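Local coordinates for vacuolar protein sorting-associated protein VTA1 (Saccharomyces cerevisiae, PDB 2RKK), which probably acts in the multivesicular body sorting pathway at the endosome, with an N-terminal domain built of MIT motifs that is expected to bind ESCRT-III proteins, at residues 29-33 / 53-57; 8-12 / 123-127; 23-27 / 83-87. One frame throughout, in Å; residues are numbered along the deposited sequence.

Interaction 1 (29-33 / 53-57); sequences QLYAV and LLDTI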
ATOM      1  N   GLN A  29      -0.574  -6.978  12.308  1.00 60.92           N
ATOM      2  CA  GLN A  29      -0.556  -6.934  13.766  1.00 62.67           C
ATOM      3  C   GLN A  29      -1.814  -7.482  14.359  1.00 62.19           C
ATOM      4  O   GLN A  29      -1.792  -8.287  15.293  1.00 60.55           O
ATOM      5  CB  GLN A  29      -0.370  -5.503  14.239  1.00 64.53           C
ATOM      6  CG  GLN A  29       1.010  -4.994  13.995  1.00 68.84           C
ATOM      7  CD  GLN A  29       1.092  -3.508  14.133  1.00 71.66           C
ATOM      8  OE1 GLN A  29       1.115  -2.976  15.238  1.00 73.97           O
ATOM      9  NE2 GLN A  29       1.111  -2.813  13.000  1.00 74.40           N
ATOM     10  N   LEU A  30      -2.917  -6.995  13.813  1.00 61.65           N
ATOM     11  CA  LEU A  30      -4.251  -7.391  14.234  1.00 61.70           C
ATOM     12  C   LEU A  30      -4.334  -8.909  14.154  1.00 61.47           C
ATOM     13  O   LEU A  30      -4.931  -9.567  15.010  1.00 60.15           O
ATOM     14  CB  LEU A  30      -5.264  -6.742  13.299  1.00 60.51           C
ATOM     15  CG  LEU A  30      -6.670  -6.560  13.825  1.00 60.08           C
ATOM     16  CD1 LEU A  30      -6.653  -5.946  15.210  1.00 58.03           C
ATOM     17  CD2 LEU A  30      -7.410  -5.662  12.844  1.00 60.69           C
ATOM     18  N   TYR A  31      -3.712  -9.443  13.108  1.00 61.62           N
ATOM     19  CA  TYR A  31      -3.652 -10.872  12.870  1.00 61.75           C
ATOM     20  C   TYR A  31      -2.839 -11.500  14.023  1.00 62.16           C
ATOM     21  O   TYR A  31      -3.360 -12.348  14.750  1.00 62.68           O
ATOM     22  CB  TYR A  31      -3.030 -11.126  11.469  1.00 59.48           C
ATOM     23  CG  TYR A  31      -2.626 -12.566  11.164  1.00 58.76           C
ATOM     24  CD1 TYR A  31      -3.430 -13.650  11.561  1.00 58.34           C
ATOM     25  CD2 TYR A  31      -1.425 -12.846  10.496  1.00 57.96           C
ATOM     26  CE1 TYR A  31      -3.044 -14.975  11.317  1.00 55.75           C
ATOM     27  CE2 TYR A  31      -1.031 -14.161  10.236  1.00 56.86           C
ATOM     28  CZ  TYR A  31      -1.851 -15.221  10.660  1.00 56.21           C
ATOM     29  OH  TYR A  31      -1.480 -16.532  10.460  1.00 54.27           O
ATOM     30  N   ALA A  32      -1.594 -11.052  14.216  1.00 62.23           N
ATOM     31  CA  ALA A  32      -0.734 -11.564  15.290  1.00 61.61           C
ATOM     32  C   ALA A  32      -1.451 -11.527  16.634  1.00 61.35           C
ATOM     33  O   ALA A  32      -1.274 -12.403  17.476  1.00 59.66           O
ATOM     34  CB  ALA A  32       0.553 -10.754  15.379  1.00 59.44           C
ATOM     35  N   VAL A  33      -2.264 -10.506  16.836  1.00 63.08           N
ATOM     36  CA  VAL A  33      -2.995 -10.383  18.079  1.00 65.42           C
ATOM     37  C   VAL A  33      -3.939 -11.575  18.252  1.00 67.94           C
ATOM     38  O   VAL A  33      -3.883 -12.253  19.271  1.00 69.64           O
ATOM     39  CB  VAL A  33      -3.805  -9.070  18.122  1.00 64.08           C
ATOM     40  CG1 VAL A  33      -4.402  -8.865  19.483  1.00 62.63           C
ATOM     41  CG2 VAL A  33      -2.906  -7.903  17.770  1.00 66.16           C
ATOM     42  N   LEU A  53       0.588  -4.776  21.075  1.00 65.68           N
ATOM     43  CA  LEU A  53      -0.018  -4.840  19.743  1.00 64.32           C
ATOM     44  C   LEU A  53      -1.324  -4.028  19.679  1.00 64.32           C
ATOM     45  O   LEU A  53      -1.482  -3.179  18.798  1.00 63.32           O
ATOM     46  CB  LEU A  53      -0.246  -6.310  19.349  1.00 63.01           C
ATOM     47  CG  LEU A  53       0.981  -7.003  18.722  1.00 62.30           C
ATOM     48  CD1 LEU A  53       0.827  -8.531  18.712  1.00 60.36           C
ATOM     49  CD2 LEU A  53       1.143  -6.475  17.294  1.00 62.91           C
ATOM     50  N   LEU A  54      -2.238  -4.275  20.619  1.00 63.51           N
ATOM     51  CA  LEU A  54      -3.514  -3.558  20.668  1.00 64.13           C
ATOM     52  C   LEU A  54      -3.329  -2.051  20.818  1.00 66.14           C
ATOM     53  O   LEU A  54      -4.101  -1.240  20.281  1.00 66.13           O
ATOM     54  CB  LEU A  54      -4.380  -4.071  21.823  1.00 62.58           C
ATOM     55  CG  LEU A  54      -5.010  -5.441  21.590  1.00 62.14           C
ATOM     56  CD1 LEU A  54      -5.601  -6.001  22.857  1.00 61.28           C
ATOM     57  CD2 LEU A  54      -6.053  -5.308  20.511  1.00 62.23           C
ATOM     58  N   ASP A  55      -2.303  -1.684  21.573  1.00 67.36           N
ATOM     59  CA  ASP A  55      -1.987  -0.291  21.809  1.00 67.89           C
ATOM     60  C   ASP A  55      -1.629   0.349  20.481  1.00 69.07           C
ATOM     61  O   ASP A  55      -2.158   1.399  20.107  1.00 70.13           O
ATOM     62  CB  ASP A  55      -0.799  -0.190  22.750  1.00 69.72           C
ATOM     63  CG  ASP A  55      -0.634   1.191  23.310  1.00 70.89           C
ATOM     64  OD1 ASP A  55      -0.621   2.160  22.521  1.00 72.42           O
ATOM     65  OD2 ASP A  55      -0.520   1.305  24.545  1.00 72.32           O
ATOM     66  N   THR A  56      -0.719  -0.295  19.762  1.00 68.39           N
ATOM     67  CA  THR A  56      -0.290   0.220  18.473  1.00 67.90           C
ATOM     68  C   THR A  56      -1.464   0.245  17.513  1.00 68.35           C
ATOM     69  O   THR A  56      -1.722   1.254  16.851  1.00 68.02           O
ATOM     70  CB  THR A  56       0.779  -0.656  17.873  1.00 68.01           C
ATOM     71  OG1 THR A  56       1.703  -1.052  18.895  1.00 68.88           O
ATOM     72  CG2 THR A  56       1.518   0.108  16.811  1.00 67.42           C
ATOM     73  N   ILE A  57      -2.164  -0.884  17.447  1.00 68.71           N
ATOM     74  CA  ILE A  57      -3.326  -1.049  16.578  1.00 69.59           C
ATOM     75  C   ILE A  57      -4.289   0.103  16.736  1.00 71.23           C
ATOM     76  O   ILE A  57      -4.697   0.748  15.759  1.00 71.81           O
ATOM     77  CB  ILE A  57      -4.088  -2.361  16.902  1.00 68.47           C
ATOM     78  CG1 ILE A  57      -3.343  -3.555  16.320  1.00 68.21           C
ATOM     79  CG2 ILE A  57      -5.486  -2.326  16.320  1.00 68.25           C
ATOM     80  CD1 ILE A  57      -3.892  -4.868  16.800  1.00 68.35           C
TER
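L53 packs its side chain over Q29, A32 and V33. The two segments belong to helices 22-36 and 44-62, which pair in the N-terminal helical bundle. With helix 2-18 this is consistent with an MIT-type three-helix motif. The local axes run nearly antiparallel, at 151°, and come within 9.6 Å. L53 CD2 lies 3.5 Å from Q29 CB, and L53 CD1 lies 4.0 Å from A32 CB. I57 sits one turn further along and takes up the space between L30 and V33. I57 CD1 is 3.4 Å from L30 CD1 and 3.3 Å from V33 CG2. CA to CA, Q29 faces L53 at 6.4 Å and L30 faces I57 at 6.8 Å. The contact is mostly buried and apolar, and L54 extends it toward solvent, against V33. The polar ends bond within their own helices: Q29 NE2 to G25 O, and T56 OG1 to E52 O. Helix 2-18 closes in next to the seam, as A32 also touches V9 and V10. L53 contributes to this core by packing on I36 as well. Near the edge, T56 CG2 approaches Q29 OE1 to 3.5 Å.

Interaction 2 (8-12 / 123-127); sequences RVVAT and WCCID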
ATOM      1  N   ARG A   8       7.319 -14.043  14.322  1.00 70.37           N
ATOM      2  CA  ARG A   8       7.711 -13.805  12.931  1.00 68.96           C
ATOM      3  C   ARG A   8       6.840 -12.741  12.302  1.00 67.94           C
ATOM      4  O   ARG A   8       7.340 -11.798  11.679  1.00 67.73           O
ATOM      5  CB  ARG A   8       7.611 -15.071  12.075  1.00 67.59           C
ATOM      6  CG  ARG A   8       7.986 -14.810  10.617  1.00 67.34           C
ATOM      7  CD  ARG A   8       7.842 -16.047   9.758  1.00 68.92           C
ATOM      8  NE  ARG A   8       6.547 -16.659   9.985  1.00 71.30           N
ATOM      9  CZ  ARG A   8       6.374 -17.774  10.672  1.00 74.39           C
ATOM     10  NH1 ARG A   8       7.414 -18.413  11.181  1.00 76.24           N
ATOM     11  NH2 ARG A   8       5.154 -18.214  10.898  1.00 76.61           N
ATOM     12  N   VAL A   9       5.530 -12.922  12.458  1.00 66.51           N
ATOM     13  CA  VAL A   9       4.544 -11.996  11.929  1.00 63.14           C
ATOM     14  C   VAL A   9       4.803 -10.603  12.488  1.00 62.42           C
ATOM     15  O   VAL A   9       5.008  -9.650  11.735  1.00 62.25           O
ATOM     16  CB  VAL A   9       3.118 -12.461  12.293  1.00 61.24           C
ATOM     17  CG1 VAL A   9       2.131 -11.319  12.154  1.00 59.12           C
ATOM     18  CG2 VAL A   9       2.726 -13.617  11.388  1.00 60.11           C
ATOM     19  N   VAL A  10       4.831 -10.488  13.809  1.00 59.95           N
ATOM     20  CA  VAL A  10       5.067  -9.191  14.411  1.00 61.35           C
ATOM     21  C   VAL A  10       6.341  -8.527  13.887  1.00 61.46           C
ATOM     22  O   VAL A  10       6.381  -7.311  13.701  1.00 60.78           O
ATOM     23  CB  VAL A  10       5.138  -9.284  15.945  1.00 61.79           C
ATOM     24  CG1 VAL A  10       5.421  -7.914  16.534  1.00 59.88           C
ATOM     25  CG2 VAL A  10       3.823  -9.821  16.484  1.00 61.91           C
ATOM     26  N   ALA A  11       7.381  -9.321  13.654  1.00 62.61           N
ATOM     27  CA  ALA A  11       8.637  -8.790  13.120  1.00 64.00           C
ATOM     28  C   ALA A  11       8.409  -8.216  11.721  1.00 65.28           C
ATOM     29  O   ALA A  11       8.854  -7.112  11.407  1.00 65.69           O
ATOM     30  CB  ALA A  11       9.679  -9.881  13.057  1.00 62.82           C
ATOM     31  N   THR A  12       7.702  -8.976  10.889  1.00 66.21           N
ATOM     32  CA  THR A  12       7.402  -8.561   9.524  1.00 66.03           C
ATOM     33  C   THR A  12       6.498  -7.336   9.502  1.00 64.99           C
ATOM     34  O   THR A  12       6.598  -6.496   8.611  1.00 63.57           O
ATOM     35  CB  THR A  12       6.689  -9.672   8.748  1.00 66.72           C
ATOM     36  OG1 THR A  12       7.391 -10.909   8.918  1.00 69.62           O
ATOM     37  CG2 THR A  12       6.630  -9.324   7.269  1.00 66.88           C
ATOM     38  N   TRP A 123       8.181 -16.535   3.291  1.00 68.25           N
ATOM     39  CA  TRP A 123       7.542 -16.619   4.596  1.00 68.26           C
ATOM     40  C   TRP A 123       6.601 -15.443   4.757  1.00 66.88           C
ATOM     41  O   TRP A 123       5.551 -15.558   5.379  1.00 66.30           O
ATOM     42  CB  TRP A 123       8.582 -16.612   5.706  1.00 69.31           C
ATOM     43  CG  TRP A 123       8.959 -17.979   6.072  1.00 72.29           C
ATOM     44  CD1 TRP A 123      10.119 -18.640   5.753  1.00 73.03           C
ATOM     45  CD2 TRP A 123       8.157 -18.899   6.804  1.00 73.63           C
ATOM     46  NE1 TRP A 123      10.084 -19.920   6.251  1.00 72.11           N
ATOM     47  CE2 TRP A 123       8.890 -20.108   6.903  1.00 73.23           C
ATOM     48  CE3 TRP A 123       6.884 -18.823   7.393  1.00 74.23           C
ATOM     49  CZ2 TRP A 123       8.397 -21.231   7.567  1.00 73.25           C
ATOM     50  CZ3 TRP A 123       6.389 -19.944   8.055  1.00 74.27           C
ATOM     51  CH2 TRP A 123       7.148 -21.134   8.137  1.00 73.63           C
ATOM     52  N   CYS A 124       6.986 -14.310   4.186  1.00 65.24           N
ATOM     53  CA  CYS A 124       6.164 -13.118   4.256  1.00 63.84           C
ATOM     54  C   CYS A 124       4.827 -13.393   3.553  1.00 63.09           C
ATOM     55  O   CYS A 124       3.762 -13.004   4.044  1.00 61.22           O
ATOM     56  CB  CYS A 124       6.902 -11.953   3.595  1.00 63.54           C
ATOM     57  SG  CYS A 124       6.049 -10.380   3.632  1.00 66.28           S
ATOM     58  N   CYS A 125       4.905 -14.075   2.409  1.00 63.04           N
ATOM     59  CA  CYS A 125       3.747 -14.459   1.599  1.00 62.57           C
ATOM     60  C   CYS A 125       2.847 -15.397   2.403  1.00 62.32           C
ATOM     61  O   CYS A 125       1.620 -15.252   2.418  1.00 63.77           O
ATOM     62  CB  CYS A 125       4.213 -15.171   0.329  1.00 63.63           C
ATOM     63  SG  CYS A 125       4.917 -14.070  -0.928  1.00 68.41           S
ATOM     64  N   ILE A 126       3.471 -16.366   3.061  1.00 60.17           N
ATOM     65  CA  ILE A 126       2.749 -17.308   3.892  1.00 58.88           C
ATOM     66  C   ILE A 126       2.018 -16.533   5.014  1.00 59.45           C
ATOM     67  O   ILE A 126       0.852 -16.797   5.282  1.00 60.11           O
ATOM     68  CB  ILE A 126       3.736 -18.388   4.471  1.00 58.24           C
ATOM     69  CG1 ILE A 126       4.227 -19.271   3.316  1.00 56.62           C
ATOM     70  CG2 ILE A 126       3.062 -19.255   5.534  1.00 53.44           C
ATOM     71  CD1 ILE A 126       5.268 -20.310   3.699  1.00 59.97           C
ATOM     72  N   ASP A 127       2.680 -15.561   5.644  1.00 58.58           N
ATOM     73  CA  ASP A 127       2.033 -14.788   6.702  1.00 57.91           C
ATOM     74  C   ASP A 127       0.941 -13.848   6.174  1.00 56.81           C
ATOM     75  O   ASP A 127      -0.084 -13.653   6.825  1.00 56.47           O
ATOM     76  CB  ASP A 127       3.057 -13.975   7.503  1.00 59.68           C
ATOM     77  CG  ASP A 127       4.023 -14.854   8.318  1.00 59.74           C
ATOM     78  OD1 ASP A 127       3.582 -15.867   8.902  1.00 58.12           O
ATOM     79  OD2 ASP A 127       5.223 -14.517   8.382  1.00 61.62           O
TER
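R8, D127 and W123 make up most of this contact. R8 on helix 2-18 reaches across to helix 116-135 and forms a salt bridge with D127. R8 NE donates to D127 OD2 at 3.0 Å. Two weak bonds go to the other carboxylate oxygen: R8 NE to D127 OD1 at 3.3 Å, and R8 NH2 to D127 OD1 at 3.5 Å. D127 therefore meets the guanidinium at its edge, near its plane. W123 uses a different side of the same group. W123 CE3 lies over one face of the guanidinium, 3.4 Å from R8 NE, and R8 NH1 sits over a face of the indole. W123 and D127 are one helical turn apart, so one arginine can meet both.

T12 lies one turn on from R8. T12 CG2 packs 3.8 Å from C124 SG, while T12 OG1 donates to R8 O at 2.9 Å and stays within its own helix. V9 CG2 comes within 3.5 Å of D127 OD1. The local axes of 8-12 and 123-127 cross steeply, at 103°, so the contact is a compact patch. It joins the first helix of the N-terminal bundle to the second helix of the later three-helix group (87-110, 116-135, 142-163), consistent with a junction between two MIT-type motifs. Behind it, helix 142-163 packs on W123 and I126, while V9 reaches Y31 and A32. D127 is buried and R8 only partly exposed, so the carboxylate has its charge balanced inside the fold by an arginine that also lies over an aromatic face.

Interaction 3 (23-27 / 83-87); sequences IIGYY and LIHDQ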
ATOM      1  N   ILE A  23      -0.929   0.351   6.422  1.00 65.90           N
ATOM      2  CA  ILE A  23      -2.152  -0.412   6.421  1.00 68.02           C
ATOM      3  C   ILE A  23      -1.850  -1.913   6.440  1.00 68.77           C
ATOM      4  O   ILE A  23      -2.499  -2.685   7.165  1.00 68.46           O
ATOM      5  CB  ILE A  23      -3.032  -0.077   5.212  1.00 69.39           C
ATOM      6  CG1 ILE A  23      -3.637   1.330   5.385  1.00 71.56           C
ATOM      7  CG2 ILE A  23      -4.153  -1.100   5.082  1.00 69.92           C
ATOM      8  CD1 ILE A  23      -4.592   1.744   4.263  1.00 71.86           C
ATOM      9  N   ILE A  24      -0.867  -2.337   5.653  1.00 67.94           N
ATOM     10  CA  ILE A  24      -0.494  -3.749   5.621  1.00 65.92           C
ATOM     11  C   ILE A  24      -0.048  -4.167   7.035  1.00 65.49           C
ATOM     12  O   ILE A  24      -0.643  -5.064   7.634  1.00 66.18           O
ATOM     13  CB  ILE A  24       0.684  -4.034   4.624  1.00 65.95           C
ATOM     14  CG1 ILE A  24       0.446  -3.359   3.270  1.00 66.17           C
ATOM     15  CG2 ILE A  24       0.798  -5.518   4.377  1.00 65.41           C
ATOM     16  CD1 ILE A  24      -0.681  -3.945   2.471  1.00 65.20           C
ATOM     17  N   GLY A  25       0.983  -3.504   7.561  1.00 63.23           N
ATOM     18  CA  GLY A  25       1.489  -3.835   8.879  1.00 61.66           C
ATOM     19  C   GLY A  25       0.424  -3.743   9.947  1.00 62.02           C
ATOM     20  O   GLY A  25       0.513  -4.396  10.993  1.00 60.38           O
ATOM     21  N   TYR A  26      -0.588  -2.917   9.692  1.00 63.48           N
ATOM     22  CA  TYR A  26      -1.688  -2.752  10.634  1.00 63.06           C
ATOM     23  C   TYR A  26      -2.360  -4.109  10.815  1.00 63.45           C
ATOM     24  O   TYR A  26      -2.403  -4.661  11.914  1.00 64.16           O
ATOM     25  CB  TYR A  26      -2.699  -1.745  10.082  1.00 61.28           C
ATOM     26  CG  TYR A  26      -4.015  -1.696  10.831  1.00 61.73           C
ATOM     27  CD1 TYR A  26      -4.077  -1.223  12.163  1.00 61.43           C
ATOM     28  CD2 TYR A  26      -5.213  -2.056  10.187  1.00 60.44           C
ATOM     29  CE1 TYR A  26      -5.301  -1.096  12.833  1.00 61.07           C
ATOM     30  CE2 TYR A  26      -6.437  -1.940  10.836  1.00 61.37           C
ATOM     31  CZ  TYR A  26      -6.481  -1.454  12.161  1.00 63.04           C
ATOM     32  OH  TYR A  26      -7.696  -1.301  12.798  1.00 61.65           O
ATOM     33  N   TYR A  27      -2.863  -4.638   9.704  1.00 62.49           N
ATOM     34  CA  TYR A  27      -3.546  -5.916   9.676  1.00 59.53           C
ATOM     35  C   TYR A  27      -2.683  -7.097  10.069  1.00 59.00           C
ATOM     36  O   TYR A  27      -3.188  -8.078  10.632  1.00 58.39           O
ATOM     37  CB  TYR A  27      -4.177  -6.104   8.307  1.00 57.78           C
ATOM     38  CG  TYR A  27      -5.372  -5.198   8.156  1.00 59.89           C
ATOM     39  CD1 TYR A  27      -5.402  -4.175   7.206  1.00 60.42           C
ATOM     40  CD2 TYR A  27      -6.480  -5.360   8.976  1.00 59.42           C
ATOM     41  CE1 TYR A  27      -6.525  -3.343   7.079  1.00 60.75           C
ATOM     42  CE2 TYR A  27      -7.592  -4.543   8.861  1.00 59.66           C
ATOM     43  CZ  TYR A  27      -7.613  -3.547   7.917  1.00 60.76           C
ATOM     44  OH  TYR A  27      -8.740  -2.774   7.807  1.00 62.34           O
ATOM     45  N   LEU A  83     -10.320   1.811   4.151  1.00 85.13           N
ATOM     46  CA  LEU A  83      -9.493   0.607   4.162  1.00 83.25           C
ATOM     47  C   LEU A  83      -9.306   0.095   5.578  1.00 83.53           C
ATOM     48  O   LEU A  83      -8.731  -0.964   5.784  1.00 83.87           O
ATOM     49  CB  LEU A  83      -8.118   0.905   3.570  1.00 80.42           C
ATOM     50  CG  LEU A  83      -8.040   0.996   2.061  1.00 77.41           C
ATOM     51  CD1 LEU A  83      -6.630   1.355   1.644  1.00 75.99           C
ATOM     52  CD2 LEU A  83      -8.460  -0.338   1.474  1.00 77.38           C
ATOM     53  N   ILE A  84      -9.774   0.868   6.548  1.00 84.98           N
ATOM     54  CA  ILE A  84      -9.657   0.483   7.941  1.00 86.37           C
ATOM     55  C   ILE A  84     -11.042   0.269   8.528  1.00 86.30           C
ATOM     56  O   ILE A  84     -11.209  -0.444   9.520  1.00 86.07           O
ATOM     57  CB  ILE A  84      -8.948   1.556   8.767  1.00 86.75           C
ATOM     58  CG1 ILE A  84      -7.624   1.927   8.109  1.00 88.87           C
ATOM     59  CG2 ILE A  84      -8.671   1.033  10.171  1.00 86.66           C
ATOM     60  CD1 ILE A  84      -6.899   3.042   8.839  1.00 89.83           C
ATOM     61  N   HIS A  85     -12.036   0.892   7.910  1.00 86.08           N
ATOM     62  CA  HIS A  85     -13.403   0.751   8.376  1.00 85.93           C
ATOM     63  C   HIS A  85     -14.191  -0.278   7.568  1.00 85.82           C
ATOM     64  O   HIS A  85     -15.071  -0.934   8.118  1.00 87.57           O
ATOM     65  CB  HIS A  85     -14.115   2.115   8.371  1.00 84.93           C
ATOM     66  CG  HIS A  85     -13.548   3.084   9.363  1.00 84.06           C
ATOM     67  ND1 HIS A  85     -13.403   2.781  10.700  1.00 83.65           N
ATOM     68  CD2 HIS A  85     -13.054   4.337   9.208  1.00 84.58           C
ATOM     69  CE1 HIS A  85     -12.842   3.801  11.326  1.00 84.17           C
ATOM     70  NE2 HIS A  85     -12.620   4.758  10.441  1.00 84.63           N
ATOM     71  N   ASP A  86     -13.869  -0.437   6.283  1.00 84.77           N
ATOM     72  CA  ASP A  86     -14.570  -1.409   5.430  1.00 83.84           C
ATOM     73  C   ASP A  86     -13.758  -2.693   5.272  1.00 84.46           C
ATOM     74  O   ASP A  86     -12.921  -2.796   4.376  1.00 85.29           O
ATOM     75  CB  ASP A  86     -14.834  -0.829   4.037  1.00 82.33           C
ATOM     76  CG  ASP A  86     -15.829  -1.666   3.231  1.00 81.05           C
ATOM     77  OD1 ASP A  86     -15.921  -2.886   3.449  1.00 79.42           O
ATOM     78  OD2 ASP A  86     -16.521  -1.093   2.371  1.00 81.15           O
ATOM     79  N   GLN A  87     -14.019  -3.678   6.124  1.00 84.70           N
ATOM     80  CA  GLN A  87     -13.282  -4.936   6.070  1.00 85.20           C
ATOM     81  C   GLN A  87     -13.339  -5.630   4.706  1.00 86.72           C
ATOM     82  O   GLN A  87     -12.496  -6.475   4.392  1.00 86.98           O
ATOM     83  CB  GLN A  87     -13.781  -5.864   7.179  1.00 83.03           C
ATOM     84  CG  GLN A  87     -13.546  -5.290   8.565  1.00 81.48           C
ATOM     85  CD  GLN A  87     -12.092  -4.887   8.798  1.00 80.46           C
ATOM     86  OE1 GLN A  87     -11.218  -5.742   8.946  1.00 79.42           O
ATOM     87  NE2 GLN A  87     -11.828  -3.581   8.813  1.00 78.39           N
TER
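Y27 OH is the polar centre of this contact. It donates to L83 O at 2.7 Å, so this backbone oxygen near the end of the short helix 82-85 is satisfied by a side chain. The same hydroxyl also accepts a weak hydrogen bond from Q87 NE2, at 3.3 Å. The other end of that amide is occupied too, since Q87 OE1 accepts from W136 NE1. W136 also meets the Y27 ring edge-to-face. L83 O lies at the edge of the Y27 ring, near its plane, as expected for a bond made through the hydroxyl.

The segment 83-87 is a junction in the fold. Helix 82-85 ends here and helix 87-110 begins, with D86 at the N-cap position between them. D86 OD1 caps E88 N. This junction leads from the N-terminal bundle into helices 87-110, 116-135 and 142-163, which are consistent with a second MIT-type motif. Through Y27 OH, helix 22-36 bonds firmly to L83 O and weakly to Q87, at the start of helix 87-110.

Apolar packing flanks the polar group. I23 CD1 lies 3.3 Å from L83 CD1. Y26 CE2 lies 3.8 Å from I84 CG2, and the Y26 ring also stacks with F60 of helix 44-62. I84 in turn touches F60 and K61. L21 of the second subunit packs on I23, and F97 of the second subunit packs on L83, so this apolar pair also borders the other copy of the protein.

Overall arrangement
All three interactions involve the N-terminal helices. Interactions 1 and 3 both use helix 22-36, with centres about 11 Å apart, and they touch where Y26 meets I57. The centres of interactions 1 and 2 are about 14 Å apart, and the two touch through A32 against V9 and V10. The centres of interactions 2 and 3 are about 16 Å apart, and these two do not touch. Along the chain, 8-12 and 123-127 bracket the other two pairs, and 23-27 and 83-87 bracket 29-33 and 53-57. Interaction 1 lies within the N-terminal bundle. Interactions 2 and 3 join that bundle to the later helices at separate places, consistent with two MIT-type motifs packed as one unit.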